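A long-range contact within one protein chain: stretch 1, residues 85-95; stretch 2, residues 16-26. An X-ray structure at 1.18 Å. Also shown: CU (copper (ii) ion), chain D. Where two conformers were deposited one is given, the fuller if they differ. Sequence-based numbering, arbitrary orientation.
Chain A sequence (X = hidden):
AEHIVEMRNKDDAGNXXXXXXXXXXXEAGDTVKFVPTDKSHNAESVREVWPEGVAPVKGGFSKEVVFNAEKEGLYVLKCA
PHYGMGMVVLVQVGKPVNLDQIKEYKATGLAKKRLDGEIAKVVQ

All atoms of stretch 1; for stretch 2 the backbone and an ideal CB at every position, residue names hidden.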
ATOM      1  N   MET A  85     -12.877  -3.129   3.624  1.00 12.92           N
ATOM      2  CA  MET A  85     -13.473  -1.827   3.456  1.00 13.54           C
ATOM      3  C   MET A  85     -12.674  -1.007   2.480  1.00 13.53           C
ATOM      4  O   MET A  85     -12.927   0.171   2.311  1.00 14.60           O
ATOM      5  CB  MET A  85     -13.564  -1.111   4.813  0.50 15.12           C
ATOM      6  CG  MET A  85     -14.667  -1.654   5.711  0.50 15.41           C
ATOM      7  SD  MET A  85     -14.726  -1.147   7.442  0.50 24.46           S
ATOM      8  CE  MET A  85     -13.819  -2.449   8.106  0.50 29.76           C
ATOM      9  N   GLY A  86     -11.680  -1.609   1.834  1.00 12.25           N
ATOM     10  CA  GLY A  86     -10.957  -0.847   0.827  1.00 12.37           C
ATOM     11  C   GLY A  86      -9.633  -0.275   1.259  1.00 11.03           C
ATOM     12  O   GLY A  86      -9.037   0.451   0.472  1.00 11.41           O
ATOM     13  N   MET A  87      -9.129  -0.570   2.465  1.00  9.89           N
ATOM     14  CA  MET A  87      -7.930   0.100   2.936  1.00  9.25           C
ATOM     15  C   MET A  87      -6.682  -0.673   2.465  1.00  8.25           C
ATOM     16  O   MET A  87      -6.198  -1.600   3.075  1.00  8.50           O
ATOM     17  CB  MET A  87      -7.966   0.257   4.452  1.00  8.98           C
ATOM     18  CG  MET A  87      -6.898   1.250   4.923  1.00  8.93           C
ATOM     19  SD  MET A  87      -7.329   1.933   6.552  1.00 10.35           S
ATOM     20  CE  MET A  87      -5.816   2.894   6.815  1.00 12.03           C
ATOM     21  N   VAL A  88      -6.237  -0.251   1.276  1.00  8.28           N
ATOM     22  CA  VAL A  88      -5.188  -0.849   0.496  1.00  8.13           C
ATOM     23  C   VAL A  88      -4.321   0.243  -0.111  1.00  8.01           C
ATOM     24  O   VAL A  88      -4.856   1.327  -0.432  1.00  8.63           O
ATOM     25  CB  VAL A  88      -5.710  -1.841  -0.558  1.00  8.59           C
ATOM     26  CG1 VAL A  88      -6.581  -1.162  -1.607  1.00 10.39           C
ATOM     27  CG2 VAL A  88      -4.596  -2.604  -1.236  1.00  9.86           C
ATOM     28  N   VAL A  89      -3.044   0.023  -0.274  1.00  8.14           N
ATOM     29  CA  VAL A  89      -2.096   0.983  -0.823  1.00  8.05           C
ATOM     30  C   VAL A  89      -1.131   0.243  -1.720  1.00  7.71           C
ATOM     31  O   VAL A  89      -0.780  -0.914  -1.483  1.00  8.52           O
ATOM     32  CB  VAL A  89      -1.388   1.742   0.310  1.00  8.33           C
ATOM     33  CG1 VAL A  89      -0.665   0.789   1.277  1.00  9.68           C
ATOM     34  CG2 VAL A  89      -0.421   2.794  -0.214  1.00 10.41           C
ATOM     35  N   LEU A  90      -0.658   0.946  -2.746  1.00  8.12           N
ATOM     36  CA  LEU A  90       0.239   0.422  -3.739  1.00  8.04           C
ATOM     37  C   LEU A  90       1.490   1.312  -3.780  1.00  8.01           C
ATOM     38  O   LEU A  90       1.395   2.510  -4.048  1.00  9.22           O
ATOM     39  CB  LEU A  90      -0.424   0.397  -5.106  1.00  8.36           C
ATOM     40  CG  LEU A  90       0.387  -0.198  -6.277  1.00  8.95           C
ATOM     41  CD1 LEU A  90       0.751  -1.635  -6.003  1.00 11.06           C
ATOM     42  CD2 LEU A  90      -0.367  -0.082  -7.599  1.00 10.39           C
ATOM     43  N   VAL A  91       2.650   0.719  -3.550  1.00  8.83           N
ATOM     44  CA  VAL A  91       3.918   1.441  -3.621  1.00  8.84           C
ATOM     45  C   VAL A  91       4.661   0.918  -4.845  1.00  9.34           C
ATOM     46  O   VAL A  91       4.883  -0.296  -4.961  1.00  9.89           O
ATOM     47  CB  VAL A  91       4.773   1.234  -2.374  1.00  9.75           C
ATOM     48  CG1 VAL A  91       6.101   1.949  -2.481  1.00 11.54           C
ATOM     49  CG2 VAL A  91       4.021   1.707  -1.142  1.00 10.75           C
ATOM     50  N   GLN A  92       5.062   1.811  -5.726  1.00 10.61           N
ATOM     51  CA  GLN A  92       5.904   1.465  -6.874  1.00 10.33           C
ATOM     52  C   GLN A  92       7.320   1.895  -6.613  1.00 10.74           C
ATOM     53  O   GLN A  92       7.582   3.078  -6.391  1.00 12.00           O
ATOM     54  CB  GLN A  92       5.405   2.207  -8.094  1.00 10.52           C
ATOM     55  CG  GLN A  92       6.264   1.876  -9.316  1.00 12.22           C
ATOM     56  CD  GLN A  92       5.722   2.506 -10.598  1.00 12.56           C
ATOM     57  OE1 GLN A  92       4.558   2.943 -10.671  1.00 14.53           O
ATOM     58  NE2 GLN A  92       6.561   2.494 -11.623  1.00 14.83           N
ATOM     59  N   VAL A  93       8.221   0.928  -6.661  1.00 10.67           N
ATOM     60  CA  VAL A  93       9.640   1.174  -6.527  1.00 11.51           C
ATOM     61  C   VAL A  93      10.269   1.067  -7.906  1.00 12.08           C
ATOM     62  O   VAL A  93      10.354  -0.034  -8.468  1.00 12.66           O
ATOM     63  CB  VAL A  93      10.302   0.177  -5.552  1.00 11.07           C
ATOM     64  CG1 VAL A  93      11.779   0.505  -5.376  1.00 13.30           C
ATOM     65  CG2 VAL A  93       9.565   0.150  -4.228  1.00 11.00           C
ATOM     66  N   GLY A  94      10.665   2.189  -8.476  1.00 14.41           N
ATOM     67  CA  GLY A  94      11.272   2.066  -9.803  1.00 15.44           C
ATOM     68  C   GLY A  94      10.361   1.477 -10.836  1.00 14.76           C
ATOM     69  O   GLY A  94       9.169   1.800 -10.883  1.00 17.54           O
ATOM     70  N   LYS A  95      10.902   0.596 -11.698  1.00 15.99           N
ATOM     71  CA  LYS A  95      10.162  -0.047 -12.778  1.00 17.66           C
ATOM     72  C   LYS A  95       9.108  -1.022 -12.272  1.00 15.62           C
ATOM     73  O   LYS A  95       9.416  -1.794 -11.372  1.00 15.52           O
ATOM     74  CB  LYS A  95      11.162  -0.726 -13.710  1.00 26.61           C
ATOM     75  CG  LYS A  95      10.694  -1.701 -14.706  1.00 36.13           C
ATOM     76  CD  LYS A  95       9.936  -1.439 -15.977  1.00 41.94           C
ATOM     77  CE  LYS A  95       8.855  -2.516 -16.221  1.00 42.16           C
ATOM     78  NZ  LYS A  95       7.767  -2.063 -17.119  1.00 51.72           N
ATOM     79  N   UNK A  16     -13.820   6.615   3.132  1.00 21.98           N
ATOM     80  CA  UNK A  16     -13.440   6.043   4.431  1.00 20.30           C
ATOM     81  C   UNK A  16     -12.455   4.851   4.336  1.00 16.07           C
ATOM     82  O   UNK A  16     -12.406   4.075   3.403  1.00 17.28           O
ATOM     83  CB  UNK A  16     -14.705   5.591   5.164  1.00 20.30           C
ATOM     84  N   UNK A  17     -11.683   4.719   5.401  1.00 14.70           N
ATOM     85  CA  UNK A  17     -10.659   3.708   5.655  1.00 12.92           C
ATOM     86  C   UNK A  17      -9.655   3.716   4.494  1.00 11.90           C
ATOM     87  O   UNK A  17      -9.612   2.864   3.620  1.00 12.00           O
ATOM     88  CB  UNK A  17     -11.287   2.323   5.826  1.00 12.92           C
ATOM     89  N   UNK A  18      -8.856   4.751   4.523  1.00 11.71           N
ATOM     90  CA  UNK A  18      -7.934   4.997   3.439  1.00 11.87           C
ATOM     91  C   UNK A  18      -6.511   5.201   3.884  1.00 10.86           C
ATOM     92  O   UNK A  18      -6.221   5.782   4.930  1.00 12.28           O
ATOM     93  CB  UNK A  18      -8.393   6.219   2.641  1.00 11.87           C
ATOM     94  N   UNK A  19      -5.601   4.730   3.021  1.00 10.15           N
ATOM     95  CA  UNK A  19      -4.241   5.194   3.046  1.00 10.19           C
ATOM     96  C   UNK A  19      -4.133   6.426   2.156  1.00 10.52           C
ATOM     97  O   UNK A  19      -4.631   6.409   1.027  1.00 11.89           O
ATOM     98  CB  UNK A  19      -3.277   4.094   2.598  1.00 10.19           C
ATOM     99  N   UNK A  20      -3.508   7.469   2.643  1.00 11.36           N
ATOM    100  CA  UNK A  20      -3.371   8.702   1.897  1.00 11.98           C
ATOM    101  C   UNK A  20      -1.897   9.062   1.748  1.00 11.52           C
ATOM    102  O   UNK A  20      -1.244   9.361   2.778  1.00 12.34           O
ATOM    103  CB  UNK A  20      -4.138   9.834   2.583  1.00 11.98           C
ATOM    104  N   UNK A  21      -1.362   9.035   0.537  1.00 12.26           N
ATOM    105  CA  UNK A  21      -2.002   8.644  -0.727  1.00 11.89           C
ATOM    106  C   UNK A  21      -2.153   7.137  -0.811  1.00 11.16           C
ATOM    107  O   UNK A  21      -1.487   6.373  -0.101  1.00 11.91           O
ATOM    108  CB  UNK A  21      -1.196   9.155  -1.923  1.00 11.89           C
ATOM    109  N   UNK A  22      -3.026   6.677  -1.705  1.00 10.52           N
ATOM    110  CA  UNK A  22      -3.231   5.291  -1.977  1.00  9.86           C
ATOM    111  C   UNK A  22      -2.242   4.684  -2.962  1.00  8.85           C
ATOM    112  O   UNK A  22      -2.139   3.464  -3.068  1.00  9.22           O
ATOM    113  CB  UNK A  22      -4.656   5.096  -2.498  1.00  9.86           C
ATOM    114  N   UNK A  23      -1.532   5.536  -3.681  1.00 10.26           N
ATOM    115  CA  UNK A  23      -0.491   5.131  -4.627  1.00 10.17           C
ATOM    116  C   UNK A  23       0.702   6.040  -4.353  1.00 10.17           C
ATOM    117  O   UNK A  23       0.538   7.252  -4.235  1.00 11.75           O
ATOM    118  CB  UNK A  23      -0.960   5.229  -6.080  1.00 10.17           C
ATOM    119  N   UNK A  24       1.884   5.460  -4.263  1.00 11.02           N
ATOM    120  CA  UNK A  24       3.075   6.327  -4.180  1.00 14.01           C
ATOM    121  C   UNK A  24       4.205   5.683  -4.970  1.00 11.16           C
ATOM    122  O   UNK A  24       4.478   4.501  -4.905  1.00 11.63           O
ATOM    123  CB  UNK A  24       3.497   6.558  -2.728  1.00 14.01           C
ATOM    124  N   UNK A  25       4.830   6.515  -5.772  1.00 12.48           N
ATOM    125  CA  UNK A  25       5.993   6.188  -6.568  1.00 13.46           C
ATOM    126  C   UNK A  25       7.246   6.657  -5.867  1.00 13.06           C
ATOM    127  O   UNK A  25       7.380   7.816  -5.478  1.00 14.54           O
ATOM    128  CB  UNK A  25       5.892   6.808  -7.963  1.00 13.46           C
ATOM    129  N   UNK A  26       8.173   5.725  -5.678  1.00 12.57           N
ATOM    130  CA  UNK A  26       9.403   5.951  -4.977  1.00 13.99           C
ATOM    131  C   UNK A  26      10.568   5.332  -5.753  1.00 15.24           C
ATOM    132  O   UNK A  26      10.393   4.680  -6.791  1.00 16.66           O
ATOM    133  CB  UNK A  26       9.321   5.381  -3.560  1.00 13.99           C
TER
HETATM  134 CU    CU D 401      -7.467   0.722   8.750  1.00 11.31          CU

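Position 16 sends its CA-to-CB bond sideways, with no atom of stretch 1 within 5.5 Å of the ideal CB, so almost anything would fit. Thr16 is deposited; its OG1 donates to a water 2.9 Å away, and that water donates to Met85 O at 2.7 Å.

Position 17 points toward stretch 1, its ideal CB 4.0 Å from Met87 SD and 4.2 Å from Met85 CB. Its phi of 55° is uncommon for a residue with a side chain, yet two methionines invite a flexible apolar one; leucine or methionine would suit. Met17 takes the place, CG 4.1 Å from Met85 CB. Met87 SD binds the copper at 2.5 Å, so this contact adjoins a metal ligand.

Position 18 points away and leaves its choice to other neighbours; a beta-branched residue matches the extended backbone. It is Val18.

Position 19 turns toward stretch 1 again, its ideal CB 3.8 Å from Val89 CB and 5.1 Å from Met87 CE. Between these two side chains lies a slot that suits a flat ring, though leucine or methionine could also use it. Phe19 fills it: Val89 CG1 sits 3.9 Å from the centroid of the Phe19 ring over one face, and Met87 CE 4.0 Å from that centroid over the opposite face. A water joins the backbones here, accepting from Phe19 N and donating to Val88 O, both at 2.9 Å.

Position 20 points away, so a polar residue is as reasonable as any; it is Gln20. Position 21 points sideways, and its phi of -75° and the cis peptide before it speak strongly for proline, which Pro21 confirms.

Position 22 has ordinary angles, -83/-15, and an ideal CB 4.3 Å from Val88 O, so glycine is not forced and a small residue such as alanine or serine is plausible. Gly22 is deposited, and its O accepts from Leu90 N at 2.9 Å, opening the parallel ladder.

At 23 the side chain shares a sheet face with Leu90 and Gln92; a large apolar or aromatic group could span both. Phe23 does so, CD1 4.0 Å from Leu90 CD2, its edge meeting Gln92 OE1 at 3.4 Å from CZ.

Position 24 lies on the other face, beside Val91, where valine, isoleucine or threonine would suit. Val24 packs CG1 3.9 Å from Val91 CG2, while its N donates to Leu90 O at 3.0 Å and its O accepts from Gln92 N at 2.9 Å.

Position 25 returns to the face of Gln92, whose long amide offers a surface for an aliphatic stem; lysine, arginine or glutamine would serve. Lys25 lays CD 3.4 Å from Gln92 CD and brings CE within 3.4 Å of Gly94 O.

Position 26 sits between Val91 and Val93, calling for a compact beta-branched residue. Val26 answers with CG2, 4.0 Å from Val91 CG1 and 3.8 Å from Val93 CG2, and closes the ladder. Val26 N donates to Gln92 O at 2.8 Å. Val26 O in turn accepts from Gly94 N at 3.0 Å.

Stretch 2, residues 16-26: TMVFQPGFVKV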
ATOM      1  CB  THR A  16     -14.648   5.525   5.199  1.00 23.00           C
ATOM      2  OG1 THR A  16     -15.246   4.510   4.356  1.00 27.55           O
ATOM      3  CG2 THR A  16     -15.632   6.652   5.499  1.00 26.85           C
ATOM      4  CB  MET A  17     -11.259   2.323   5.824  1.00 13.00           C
ATOM      5  CG  MET A  17     -12.414   2.307   6.777  1.00 17.42           C
ATOM      6  SD  MET A  17     -11.905   2.912   8.406  1.00 17.66           S
ATOM      7  CE  MET A  17     -13.372   2.460   9.340  1.00 24.06           C
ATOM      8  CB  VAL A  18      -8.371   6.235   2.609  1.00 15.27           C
ATOM      9  CG1 VAL A  18      -9.761   6.031   2.059  1.00 20.05           C
ATOM     10  CG2 VAL A  18      -8.327   7.486   3.445  1.00 19.63           C
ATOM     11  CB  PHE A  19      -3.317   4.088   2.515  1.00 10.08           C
ATOM     12  CG  PHE A  19      -3.108   2.914   3.421  1.00  9.16           C
ATOM     13  CD1 PHE A  19      -2.347   2.959   4.571  1.00 10.06           C
ATOM     14  CD2 PHE A  19      -3.692   1.704   3.113  1.00  9.33           C
ATOM     15  CE1 PHE A  19      -2.169   1.849   5.360  1.00 10.46           C
ATOM     16  CE2 PHE A  19      -3.507   0.593   3.884  1.00  8.68           C
ATOM     17  CZ  PHE A  19      -2.733   0.657   5.038  1.00  9.12           C
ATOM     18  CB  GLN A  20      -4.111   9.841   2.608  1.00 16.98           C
ATOM     19  CG  GLN A  20      -4.094  11.115   1.765  1.00 26.30           C
ATOM     20  CD  GLN A  20      -5.320  11.964   2.002  1.00 33.13           C
ATOM     21  OE1 GLN A  20      -5.593  12.288   3.169  1.00 35.76           O
ATOM     22  NE2 GLN A  20      -6.074  12.371   0.963  1.00 47.59           N
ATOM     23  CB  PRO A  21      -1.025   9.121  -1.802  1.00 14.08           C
ATOM     24  CG  PRO A  21       0.308   9.129  -1.132  1.00 16.49           C
ATOM     25  CD  PRO A  21       0.043   9.415   0.311  1.00 13.67           C
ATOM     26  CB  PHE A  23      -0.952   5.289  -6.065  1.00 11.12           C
ATOM     27  CG  PHE A  23       0.193   5.088  -7.036  1.00 11.32           C
ATOM     28  CD1 PHE A  23       0.594   3.809  -7.353  1.00 11.81           C
ATOM     29  CD2 PHE A  23       0.886   6.143  -7.608  1.00 12.60           C
ATOM     30  CE1 PHE A  23       1.663   3.587  -8.201  1.00 13.05           C
ATOM     31  CE2 PHE A  23       1.980   5.961  -8.423  1.00 13.99           C
ATOM     32  CZ  PHE A  23       2.383   4.661  -8.702  1.00 13.87           C
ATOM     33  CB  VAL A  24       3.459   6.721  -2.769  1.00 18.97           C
ATOM     34  CG1 VAL A  24       3.820   5.500  -2.005  1.00 21.61           C
ATOM     35  CG2 VAL A  24       4.667   7.660  -2.691  1.00 26.07           C
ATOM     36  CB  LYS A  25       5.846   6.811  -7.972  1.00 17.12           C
ATOM     37  CG  LYS A  25       7.149   6.631  -8.762  1.00 21.19           C
ATOM     38  CD  LYS A  25       7.307   5.290  -9.392  1.00 22.58           C
ATOM     39  CE  LYS A  25       8.523   5.120 -10.303  1.00 24.20           C
ATOM     40  NZ  LYS A  25       9.752   5.751  -9.742  1.00 30.52           N
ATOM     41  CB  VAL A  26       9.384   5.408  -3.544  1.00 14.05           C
ATOM     42  CG1 VAL A  26       8.132   5.848  -2.818  1.00 13.99           C
ATOM     43  CG2 VAL A  26       9.457   3.883  -3.542  1.00 16.52           C
TER
HETATM   44  O   HOH W   1     -14.776   2.034   2.997  1.00 23.48           O
HETATM   45  O   HOH W   2      -6.645   3.233   0.704  1.00 11.65           O
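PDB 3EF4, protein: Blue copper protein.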